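Local coordinates for protein MgGH51 (Meripilus giganteus, PDB 6ZPY) that probably removes terminal alpha-L-arabinofuranosyl residues from arabinose-containing polysaccharides, as a fungal alpha-L-arabinofuranosidase of glycoside hydrolase family 51, at residues Glu284-Val289 against Phe345-Asn350; Pro222-Phe227 against Thr424-Glu429; Arg378-Thr383 against Pro394-Val399. All coordinates share one frame; numbering follows the deposited sequence.

Contact 1 of 3, residues Glu284-Val289 against Phe345-Asn350; sequences EPIMAV and FVEVGN. With AHR (alpha-L-arabinofuranose), chain F.
M287, A288 and V289 run in parallel register with V346, E347 and V348, and the packing is tightest where A288 faces E347, their CA atoms 4.3 Å apart. E347 is gripped through both sides of its backbone: its N donates to M287 O at 2.8 Å, and its O receives V289 N at 2.9 Å in a nearly straight bond (N-H...O 166°). A288 CA also approaches E347 O, a CA-H...O contact. On the V289 face, V289 CG2 meets V346 CG1 at 3.9 Å, the two side chains crossing at about a right angle. On the other face E347 runs out extended to a salt bridge with R226.

The E284 end is less closely packed, and E284 itself is partly exposed. There E284 OE2 approaches the F345 ring at its edge, 3.6 Å from CE2, while its charge is met by R344. I286 CG1 lies 3.9 Å from F345 CB.

At the opposite end G349 N still bonds V289 O, and N350 ND2 donates to O2 of the arabinofuranose at 3.0 Å. These neighbouring parallel strands, joined through helices 306-320 and 327-334, are characteristic of a (beta/alpha)8 barrel whose sugar site lies at the C-terminal strand ends.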
loop_
_atom_site.group_PDB
_atom_site.type_symbol
_atom_site.label_atom_id
_atom_site.label_comp_id
_atom_site.label_asym_id
_atom_site.label_seq_id
_atom_site.Cartn_x
_atom_site.Cartn_y
_atom_site.Cartn_z
ATOM N N GLU A 284 -0.271 0.847 13.453
ATOM C CA GLU A 284 1.098 0.506 13.879
ATOM C C GLU A 284 1.746 -0.334 12.794
ATOM O O GLU A 284 1.076 -1.027 12.056
ATOM C CB GLU A 284 1.148 -0.195 15.218
ATOM C CG GLU A 284 0.534 -1.563 15.251
ATOM C CD GLU A 284 0.648 -2.157 16.645
ATOM O OE1 GLU A 284 -0.393 -2.247 17.347
ATOM O OE2 GLU A 284 1.779 -2.448 17.052
ATOM N N PRO A 285 3.080 -0.267 12.672
ATOM C CA PRO A 285 3.770 -0.998 11.624
ATOM C C PRO A 285 3.906 -2.475 11.951
ATOM O O PRO A 285 4.122 -2.852 13.109
ATOM C CB PRO A 285 5.122 -0.296 11.557
ATOM C CG PRO A 285 5.343 0.215 12.953
ATOM C CD PRO A 285 3.964 0.647 13.393
ATOM N N ILE A 286 3.864 -3.288 10.934
ATOM C CA ILE A 286 4.483 -4.626 10.952
ATOM C C ILE A 286 5.572 -4.540 9.906
ATOM O O ILE A 286 5.262 -4.547 8.690
ATOM C CB ILE A 286 3.499 -5.765 10.698
ATOM C CG1 ILE A 286 2.409 -5.781 11.784
ATOM C CG2 ILE A 286 4.237 -7.089 10.618
ATOM C CD1 ILE A 286 1.392 -6.879 11.613
ATOM N N MET A 287 6.778 -4.263 10.352
ATOM C CA MET A 287 7.854 -3.877 9.429
ATOM C C MET A 287 8.667 -5.073 9.032
ATOM O O MET A 287 9.168 -5.781 9.940
ATOM C CB MET A 287 8.736 -2.798 10.014
ATOM C CG MET A 287 9.755 -2.285 9.028
ATOM S SD MET A 287 10.719 -0.903 9.684
ATOM C CE MET A 287 11.714 -1.744 10.916
ATOM N N ALA A 288 8.862 -5.308 7.749
ATOM C CA ALA A 288 9.746 -6.404 7.310
ATOM C C ALA A 288 11.171 -5.892 7.207
ATOM O O ALA A 288 11.439 -4.706 6.885
ATOM C CB ALA A 288 9.313 -6.925 5.988
ATOM N N VAL A 289 12.094 -6.807 7.484
ATOM C CA VAL A 289 13.522 -6.629 7.175
ATOM C C VAL A 289 13.939 -7.703 6.187
ATOM O O VAL A 289 13.469 -8.851 6.225
ATOM C CB VAL A 289 14.379 -6.653 8.455
ATOM C CG1 VAL A 289 14.065 -5.476 9.343
ATOM C CG2 VAL A 289 14.267 -7.959 9.239
ATOM N N PHE A 345 6.364 -5.249 16.010
ATOM C CA PHE A 345 6.386 -6.464 15.182
ATOM C C PHE A 345 7.349 -6.247 14.036
ATOM O O PHE A 345 7.232 -5.275 13.280
ATOM C CB PHE A 345 5.008 -6.722 14.593
ATOM C CG PHE A 345 3.935 -6.903 15.615
ATOM C CD1 PHE A 345 3.886 -8.061 16.387
ATOM C CD2 PHE A 345 3.064 -5.890 15.901
ATOM C CE1 PHE A 345 2.879 -8.217 17.320
ATOM C CE2 PHE A 345 2.068 -6.029 16.840
ATOM C CZ PHE A 345 1.988 -7.193 17.558
ATOM N N VAL A 346 8.242 -7.188 13.822
ATOM C CA VAL A 346 9.185 -7.183 12.698
ATOM C C VAL A 346 9.112 -8.534 12.021
ATOM O O VAL A 346 9.129 -9.564 12.717
ATOM C CB VAL A 346 10.613 -6.829 13.120
ATOM C CG1 VAL A 346 11.619 -7.164 12.008
ATOM C CG2 VAL A 346 10.731 -5.382 13.501
ATOM N N GLU A 347 8.972 -8.492 10.698
ATOM C CA GLU A 347 8.877 -9.710 9.903
ATOM C C GLU A 347 10.230 -9.976 9.263
ATOM O O GLU A 347 10.835 -9.085 8.714
ATOM C CB GLU A 347 7.783 -9.586 8.864
ATOM C CG GLU A 347 7.522 -10.858 8.100
ATOM C CD GLU A 347 6.182 -10.923 7.399
ATOM O OE1 GLU A 347 5.384 -9.951 7.550
ATOM O OE2 GLU A 347 5.891 -11.965 6.780
ATOM N N VAL A 348 10.719 -11.199 9.404
ATOM C CA VAL A 348 12.063 -11.549 8.948
ATOM C C VAL A 348 11.972 -12.177 7.552
ATOM O O VAL A 348 11.717 -13.331 7.389
ATOM C CB VAL A 348 12.734 -12.486 9.983
ATOM C CG1 VAL A 348 14.147 -12.821 9.501
ATOM C CG2 VAL A 348 12.787 -11.803 11.340
ATOM N N GLY A 349 12.163 -11.329 6.552
ATOM C CA GLY A 349 12.064 -11.720 5.136
ATOM C C GLY A 349 10.653 -11.662 4.645
ATOM O O GLY A 349 9.794 -11.048 5.262
ATOM N N ASN A 350 10.462 -12.264 3.499
ATOM C CA ASN A 350 9.146 -12.471 2.905
ATOM C C ASN A 350 9.105 -13.836 2.239
ATOM O O ASN A 350 10.008 -14.157 1.445
ATOM C CB ASN A 350 8.922 -11.414 1.801
ATOM C CG ASN A 350 7.566 -11.570 1.153
ATOM O OD1 ASN A 350 6.529 -11.443 1.827
ATOM N ND2 ASN A 350 7.556 -11.881 -0.137
HETATM O O5 AHR F . 0.521 -9.833 -3.020
HETATM C C5 AHR F . 1.386 -10.203 -4.153
HETATM C C4 AHR F . 2.550 -11.184 -3.875
HETATM O O4 AHR F . 2.060 -12.427 -3.291
HETATM C C3 AHR F . 3.490 -10.721 -2.800
HETATM O O3 AHR F . 4.477 -9.778 -3.153
HETATM C C2 AHR F . 4.137 -12.064 -2.284
HETATM O O2 AHR F . 4.681 -11.839 -0.972
HETATM C C1 AHR F . 3.042 -13.130 -2.487
HETATM O O1 AHR F . 3.709 -14.059 -3.391
#

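Contact 2 of 3, residues Pro222-Phe227 against Thr424-Glu429; sequences PSFFRF and TYFEGE. With AHR (alpha-L-arabinofuranose), chain F.
R226 and F426 are brought together by similar first torsions: R226 has CG anti to the backbone N (chi1 -174°), as has F426 (chi1 172°), and both residues start out toward the other strand, which carries their side chains into the space between. R226 then stays extended from CG to NE and lays its aliphatic part beside the phenyl ring, with CD 3.6 Å from both CZ and CE2 of F426. The guanidinium plane is almost perpendicular to that ring, so the contact is one of methylene groups and not a flat cation-pi stack.

F224 and F426 approach each other from opposite directions. The edge of F426 is turned toward the face of F224 in an offset edge-to-face pair, planes at 84° and centroids 5.4 Å apart, the nearest atoms being F224 CZ and F426 CE1 at 3.6 Å. G428 CA rests on one face of F426, near the rim.

The strand axes approach no nearer than 10.0 Å. The strands are not sheet neighbours but face each other across the interior of the (beta/alpha)8 barrel, and mainly side chains fill the distance.

Beyond the ring pair, toward the C-terminal ends of the strands, R226 NH1 donates to E429 OE2 at 2.8 Å, a nearly straight salt bridge lying in the guanidinium plane and using the anti lone pair of the oxygen. E347 takes NE and N350 takes NH2, so all three guanidinium nitrogens have partners and the group's rotation is fixed. From this second-shell place R226 probably helps to position the carboxylate of E429, which touches the sugar directly. E429 OE2 also accepts a hydrogen bond from O2 of the arabinofuranose, at 2.8 Å, and E429 OE1 is hydrogen-bonded to Y402 OH.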
loop_
_atom_site.group_PDB
_atom_site.type_symbol
_atom_site.label_atom_id
_atom_site.label_comp_id
_atom_site.label_asym_id
_atom_site.label_seq_id
_atom_site.Cartn_x
_atom_site.Cartn_y
_atom_site.Cartn_z
ATOM N N PRO A 222 -8.013 0.410 9.601
ATOM C CA PRO A 222 -6.958 -0.567 9.832
ATOM C C PRO A 222 -6.186 -0.237 11.108
ATOM O O PRO A 222 -6.030 0.889 11.480
ATOM C CB PRO A 222 -6.020 -0.405 8.646
ATOM C CG PRO A 222 -6.223 1.061 8.251
ATOM C CD PRO A 222 -7.687 1.330 8.522
ATOM N N SER A 223 -5.626 -1.289 11.683
ATOM C CA SER A 223 -4.862 -1.188 12.947
ATOM C C SER A 223 -3.377 -1.364 12.724
ATOM O O SER A 223 -2.593 -0.988 13.596
ATOM C CB SER A 223 -5.339 -2.195 13.936
ATOM O OG SER A 223 -5.046 -3.525 13.491
ATOM N N PHE A 224 -2.979 -1.877 11.563
ATOM C CA PHE A 224 -1.564 -2.061 11.233
ATOM C C PHE A 224 -1.373 -1.931 9.744
ATOM O O PHE A 224 -2.326 -2.047 8.962
ATOM C CB PHE A 224 -1.041 -3.425 11.730
ATOM C CG PHE A 224 -1.594 -4.585 10.957
ATOM C CD1 PHE A 224 -1.065 -4.926 9.717
ATOM C CD2 PHE A 224 -2.653 -5.322 11.458
ATOM C CE1 PHE A 224 -1.602 -5.963 8.995
ATOM C CE2 PHE A 224 -3.193 -6.334 10.710
ATOM C CZ PHE A 224 -2.677 -6.666 9.489
ATOM N N PHE A 225 -0.100 -1.778 9.418
ATOM C CA PHE A 225 0.352 -1.654 8.042
ATOM C C PHE A 225 1.627 -2.490 7.922
ATOM O O PHE A 225 2.663 -2.123 8.530
ATOM C CB PHE A 225 0.589 -0.173 7.799
ATOM C CG PHE A 225 0.803 0.235 6.379
ATOM C CD1 PHE A 225 2.056 0.186 5.799
ATOM C CD2 PHE A 225 -0.275 0.718 5.648
ATOM C CE1 PHE A 225 2.251 0.701 4.523
ATOM C CE2 PHE A 225 -0.073 1.201 4.368
ATOM C CZ PHE A 225 1.185 1.177 3.802
ATOM N N ARG A 226 1.514 -3.570 7.191
ATOM C CA ARG A 226 2.676 -4.434 6.914
ATOM C C ARG A 226 3.394 -3.847 5.715
ATOM O O ARG A 226 2.748 -3.591 4.687
ATOM C CB ARG A 226 2.158 -5.837 6.589
ATOM C CG ARG A 226 3.244 -6.893 6.407
ATOM C CD ARG A 226 2.713 -8.092 5.592
ATOM N NE ARG A 226 3.807 -8.993 5.321
ATOM C CZ ARG A 226 3.894 -9.745 4.254
ATOM N NH1 ARG A 226 2.866 -9.863 3.426
ATOM N NH2 ARG A 226 4.994 -10.446 4.049
ATOM N N PHE A 227 4.692 -3.687 5.770
ATOM C CA PHE A 227 5.431 -3.031 4.686
ATOM C C PHE A 227 6.904 -3.309 4.908
ATOM O O PHE A 227 7.316 -3.670 6.024
ATOM C CB PHE A 227 5.169 -1.521 4.712
ATOM C CG PHE A 227 5.986 -0.797 5.727
ATOM C CD1 PHE A 227 5.715 -0.970 7.078
ATOM C CD2 PHE A 227 7.026 0.026 5.358
ATOM C CE1 PHE A 227 6.542 -0.386 8.009
ATOM C CE2 PHE A 227 7.827 0.636 6.298
ATOM C CZ PHE A 227 7.584 0.425 7.630
ATOM N N THR A 424 1.549 -16.946 17.862
ATOM C CA THR A 424 0.453 -16.232 17.193
ATOM C C THR A 424 0.690 -16.225 15.686
ATOM O O THR A 424 1.800 -16.418 15.196
ATOM C CB THR A 424 0.291 -14.837 17.776
ATOM O OG1 THR A 424 1.521 -14.158 17.619
ATOM C CG2 THR A 424 -0.129 -14.905 19.233
ATOM N N TYR A 425 -0.406 -16.007 14.968
ATOM C CA TYR A 425 -0.424 -16.146 13.509
ATOM C C TYR A 425 -0.925 -14.842 12.905
ATOM O O TYR A 425 -1.915 -14.249 13.364
ATOM C CB TYR A 425 -1.265 -17.340 13.101
ATOM C CG TYR A 425 -0.675 -18.617 13.623
ATOM C CD1 TYR A 425 0.321 -19.239 12.901
ATOM C CD2 TYR A 425 -0.956 -19.094 14.888
ATOM C CE1 TYR A 425 0.950 -20.371 13.384
ATOM C CE2 TYR A 425 -0.335 -20.223 15.370
ATOM C CZ TYR A 425 0.608 -20.878 14.614
ATOM O OH TYR A 425 1.234 -21.986 15.091
ATOM N N PHE A 426 -0.219 -14.460 11.872
ATOM C CA PHE A 426 -0.494 -13.257 11.062
ATOM C C PHE A 426 -0.930 -13.778 9.706
ATOM O O PHE A 426 -0.110 -14.429 9.037
ATOM C CB PHE A 426 0.780 -12.446 10.981
ATOM C CG PHE A 426 0.768 -11.254 10.043
ATOM C CD1 PHE A 426 -0.383 -10.566 9.775
ATOM C CD2 PHE A 426 1.946 -10.792 9.505
ATOM C CE1 PHE A 426 -0.352 -9.400 9.000
ATOM C CE2 PHE A 426 1.991 -9.657 8.741
ATOM C CZ PHE A 426 0.830 -8.958 8.499
ATOM N N GLU A 427 -2.169 -13.518 9.298
ATOM C CA GLU A 427 -2.574 -13.899 7.933
ATOM C C GLU A 427 -2.181 -12.699 7.056
ATOM O O GLU A 427 -3.028 -11.848 6.764
ATOM C CB GLU A 427 -4.046 -14.194 7.861
ATOM C CG GLU A 427 -4.381 -14.970 6.614
ATOM C CD GLU A 427 -4.206 -16.468 6.715
ATOM O OE1 GLU A 427 -3.963 -16.974 7.830
ATOM O OE2 GLU A 427 -4.378 -17.157 5.680
ATOM N N GLY A 428 -0.916 -12.609 6.686
ATOM C CA GLY A 428 -0.382 -11.335 6.212
ATOM C C GLY A 428 -0.705 -11.080 4.755
ATOM O O GLY A 428 -0.526 -9.932 4.314
ATOM N N GLU A 429 -1.107 -12.104 4.037
ATOM C CA GLU A 429 -1.635 -11.973 2.672
ATOM C C GLU A 429 -2.709 -13.015 2.471
ATOM O O GLU A 429 -2.453 -14.199 2.653
ATOM C CB GLU A 429 -0.546 -12.248 1.626
ATOM C CG GLU A 429 0.603 -11.287 1.673
ATOM C CD GLU A 429 1.721 -11.590 0.700
ATOM O OE1 GLU A 429 1.445 -12.236 -0.344
ATOM O OE2 GLU A 429 2.845 -11.178 0.999
HETATM O O5 AHR F . 0.521 -9.833 -3.020
HETATM C C5 AHR F . 1.386 -10.203 -4.153
HETATM C C4 AHR F . 2.550 -11.184 -3.875
HETATM O O4 AHR F . 2.060 -12.427 -3.291
HETATM C C3 AHR F . 3.490 -10.721 -2.800
HETATM O O3 AHR F . 4.477 -9.778 -3.153
HETATM C C2 AHR F . 4.137 -12.064 -2.284
HETATM O O2 AHR F . 4.681 -11.839 -0.972
HETATM C C1 AHR F . 3.042 -13.130 -2.487
HETATM O O1 AHR F . 3.709 -14.059 -3.391
#

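Contact 3 of 3, residues Arg378-Thr383 against Pro394-Val399; sequences RFIATT and PQSYDV
R378 reaches across to Q395 and S396 with CG anti to the backbone N (chi1 -164°) and the chain extended as far as NE. This reach puts NE 2.9 Å from S396 OG, close to the guanidinium plane, while NH2, lying above the carbonyl plane of Q395, donates to Q395 O at 2.9 Å. S396 OG is also hydrogen-bonded to T424 OG1. Q395 CB covers one guanidinium face, and its terminal amide stacks over the group with planes 19° apart. With an alanine here, S396 OG and Q395 O would probably lose these donors, and the Q395 amide the flat surface that steadies it.

Further along, A381 N donates to S396 O at 3.0 Å and D398 N to A381 O at 2.9 Å, the ladder of adjacent parallel barrel strands. Ten residues connect the two segments, none of them helical, so this link of the (beta/alpha)8 barrel lacks the usual crossover helix.

A381 CB lies against P394 CG. A381 CB is also 3.6 Å from Y397 CE1. On the other face I380 CG2 touches D398 CB at 3.7 Å. The Y397 hydroxyl is held by W386 N and shares a water with T383 OG1, while another water joins F379 O to Q395 N.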
loop_
_atom_site.group_PDB
_atom_site.type_symbol
_atom_site.label_atom_id
_atom_site.label_comp_id
_atom_site.label_asym_id
_atom_site.label_seq_id
_atom_site.Cartn_x
_atom_site.Cartn_y
_atom_site.Cartn_z
ATOM N N ARG A 378 8.363 -8.457 18.667
ATOM C CA ARG A 378 7.964 -9.840 18.339
ATOM C C ARG A 378 8.353 -10.073 16.887
ATOM O O ARG A 378 7.934 -9.298 15.986
ATOM C CB ARG A 378 6.467 -10.003 18.563
ATOM C CG ARG A 378 6.043 -11.457 18.617
ATOM C CD ARG A 378 4.550 -11.561 18.756
ATOM N NE ARG A 378 4.152 -12.919 19.054
ATOM C CZ ARG A 378 3.814 -13.382 20.255
ATOM N NH1 ARG A 378 3.826 -12.625 21.335
ATOM N NH2 ARG A 378 3.459 -14.633 20.330
ATOM N N PHE A 379 9.160 -11.083 16.658
ATOM C CA PHE A 379 9.668 -11.411 15.321
ATOM C C PHE A 379 8.798 -12.488 14.693
ATOM O O PHE A 379 8.480 -13.506 15.296
ATOM C CB PHE A 379 11.151 -11.792 15.420
ATOM C CG PHE A 379 11.962 -10.600 15.829
ATOM C CD1 PHE A 379 12.344 -9.652 14.901
ATOM C CD2 PHE A 379 12.295 -10.377 17.161
ATOM C CE1 PHE A 379 13.076 -8.532 15.260
ATOM C CE2 PHE A 379 12.991 -9.242 17.519
ATOM C CZ PHE A 379 13.380 -8.322 16.577
ATOM N N ILE A 380 8.496 -12.266 13.416
ATOM C CA ILE A 380 7.545 -13.106 12.645
ATOM C C ILE A 380 8.350 -13.855 11.596
ATOM O O ILE A 380 9.038 -13.233 10.759
ATOM C CB ILE A 380 6.448 -12.263 12.001
ATOM C CG1 ILE A 380 5.751 -11.361 13.014
ATOM C CG2 ILE A 380 5.470 -13.114 11.209
ATOM C CD1 ILE A 380 4.984 -10.249 12.378
ATOM N N ALA A 381 8.218 -15.159 11.632
ATOM C CA ALA A 381 8.816 -16.071 10.654
ATOM C C ALA A 381 7.921 -16.193 9.429
ATOM O O ALA A 381 6.687 -16.127 9.535
ATOM C CB ALA A 381 9.030 -17.443 11.300
ATOM N N THR A 382 8.559 -16.450 8.296
ATOM C CA THR A 382 7.853 -16.478 7.018
ATOM C C THR A 382 7.830 -17.796 6.289
ATOM O O THR A 382 7.198 -17.901 5.231
ATOM C CB THR A 382 8.442 -15.424 6.081
ATOM O OG1 THR A 382 9.730 -15.887 5.718
ATOM C CG2 THR A 382 8.503 -14.068 6.739
ATOM N N THR A 383 8.511 -18.805 6.798
ATOM C CA THR A 383 8.404 -20.196 6.301
ATOM C C THR A 383 7.017 -20.728 6.643
ATOM O O THR A 383 6.292 -20.134 7.463
ATOM C CB THR A 383 9.551 -21.034 6.846
ATOM O OG1 THR A 383 9.787 -20.652 8.189
ATOM C CG2 THR A 383 10.809 -20.876 6.050
ATOM N N PRO A 394 9.795 -19.649 16.725
ATOM C CA PRO A 394 9.123 -18.393 16.415
ATOM C C PRO A 394 7.937 -18.124 17.342
ATOM O O PRO A 394 7.144 -19.028 17.569
ATOM C CB PRO A 394 8.622 -18.583 14.972
ATOM C CG PRO A 394 9.488 -19.632 14.416
ATOM C CD PRO A 394 9.783 -20.578 15.582
ATOM N N GLN A 395 7.826 -16.876 17.793
ATOM C CA GLN A 395 6.605 -16.425 18.528
ATOM C C GLN A 395 5.435 -16.240 17.573
ATOM O O GLN A 395 4.303 -16.246 18.028
ATOM C CB GLN A 395 6.896 -15.168 19.336
ATOM C CG GLN A 395 7.883 -15.463 20.435
ATOM C CD GLN A 395 7.802 -14.302 21.376
ATOM O OE1 GLN A 395 8.343 -13.237 21.132
ATOM N NE2 GLN A 395 7.076 -14.510 22.465
ATOM N N SER A 396 5.718 -15.986 16.294
ATOM C CA SER A 396 4.677 -15.731 15.275
ATOM C C SER A 396 5.119 -16.255 13.924
ATOM O O SER A 396 6.285 -16.250 13.622
ATOM C CB SER A 396 4.392 -14.250 15.166
ATOM O OG SER A 396 3.825 -13.711 16.330
ATOM N N TYR A 397 4.131 -16.611 13.131
ATOM C CA TYR A 397 4.287 -16.968 11.709
ATOM C C TYR A 397 3.341 -16.102 10.892
ATOM O O TYR A 397 2.245 -15.815 11.333
ATOM C CB TYR A 397 3.903 -18.419 11.489
ATOM C CG TYR A 397 5.042 -19.381 11.686
ATOM C CD1 TYR A 397 6.018 -19.500 10.721
ATOM C CD2 TYR A 397 5.168 -20.166 12.832
ATOM C CE1 TYR A 397 7.043 -20.405 10.831
ATOM C CE2 TYR A 397 6.201 -21.065 12.963
ATOM C CZ TYR A 397 7.144 -21.179 11.967
ATOM O OH TYR A 397 8.157 -22.085 12.109
ATOM N N ASP A 398 3.811 -15.760 9.706
ATOM C CA ASP A 398 3.009 -15.060 8.689
ATOM C C ASP A 398 2.553 -16.120 7.694
ATOM O O ASP A 398 3.400 -16.792 7.067
ATOM C CB ASP A 398 3.826 -13.949 7.996
ATOM C CG ASP A 398 3.017 -13.237 6.931
ATOM O OD1 ASP A 398 1.823 -13.563 6.810
ATOM O OD2 ASP A 398 3.610 -12.372 6.222
ATOM N N VAL A 399 1.254 -16.282 7.592
ATOM C CA VAL A 399 0.600 -17.282 6.735
ATOM C C VAL A 399 -0.052 -16.540 5.570
ATOM O O VAL A 399 -0.840 -15.622 5.809
ATOM C CB VAL A 399 -0.423 -18.108 7.542
ATOM C CG1 VAL A 399 -1.065 -19.181 6.680
ATOM C CG2 VAL A 399 0.180 -18.699 8.827
HETATM O O HOH W 1 9.711 -14.833 17.299
HETATM O O HOH W 2 9.990 -12.666 19.028
HETATM O O HOH W 3 4.967 -16.256 4.848
HETATM O O HOH W 4 9.041 -22.833 9.683
HETATM O O HOH W 5 3.647 -19.472 7.488
#

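All three contacts belong to one parallel eight-stranded barrel. Contacts 1 and 3 each join adjacent strands through backbone ladders, and they meet where V346 O accepts I380 N; contact 2 instead spans the barrel interior mainly through side chains. Contact 2 is wholly buried and, like contact 1, reaches the bound arabinofuranose. Contact 3 lies farthest of the three from the chain centre and ends in the exposed Q395, with several waters between its segments. The three contacts also meet through charged groups: R226 of contact 2 pairs with E347 of contact 1, whose carboxylate lies close to that of D398 in contact 3, an approach consistent with a proton on one of them.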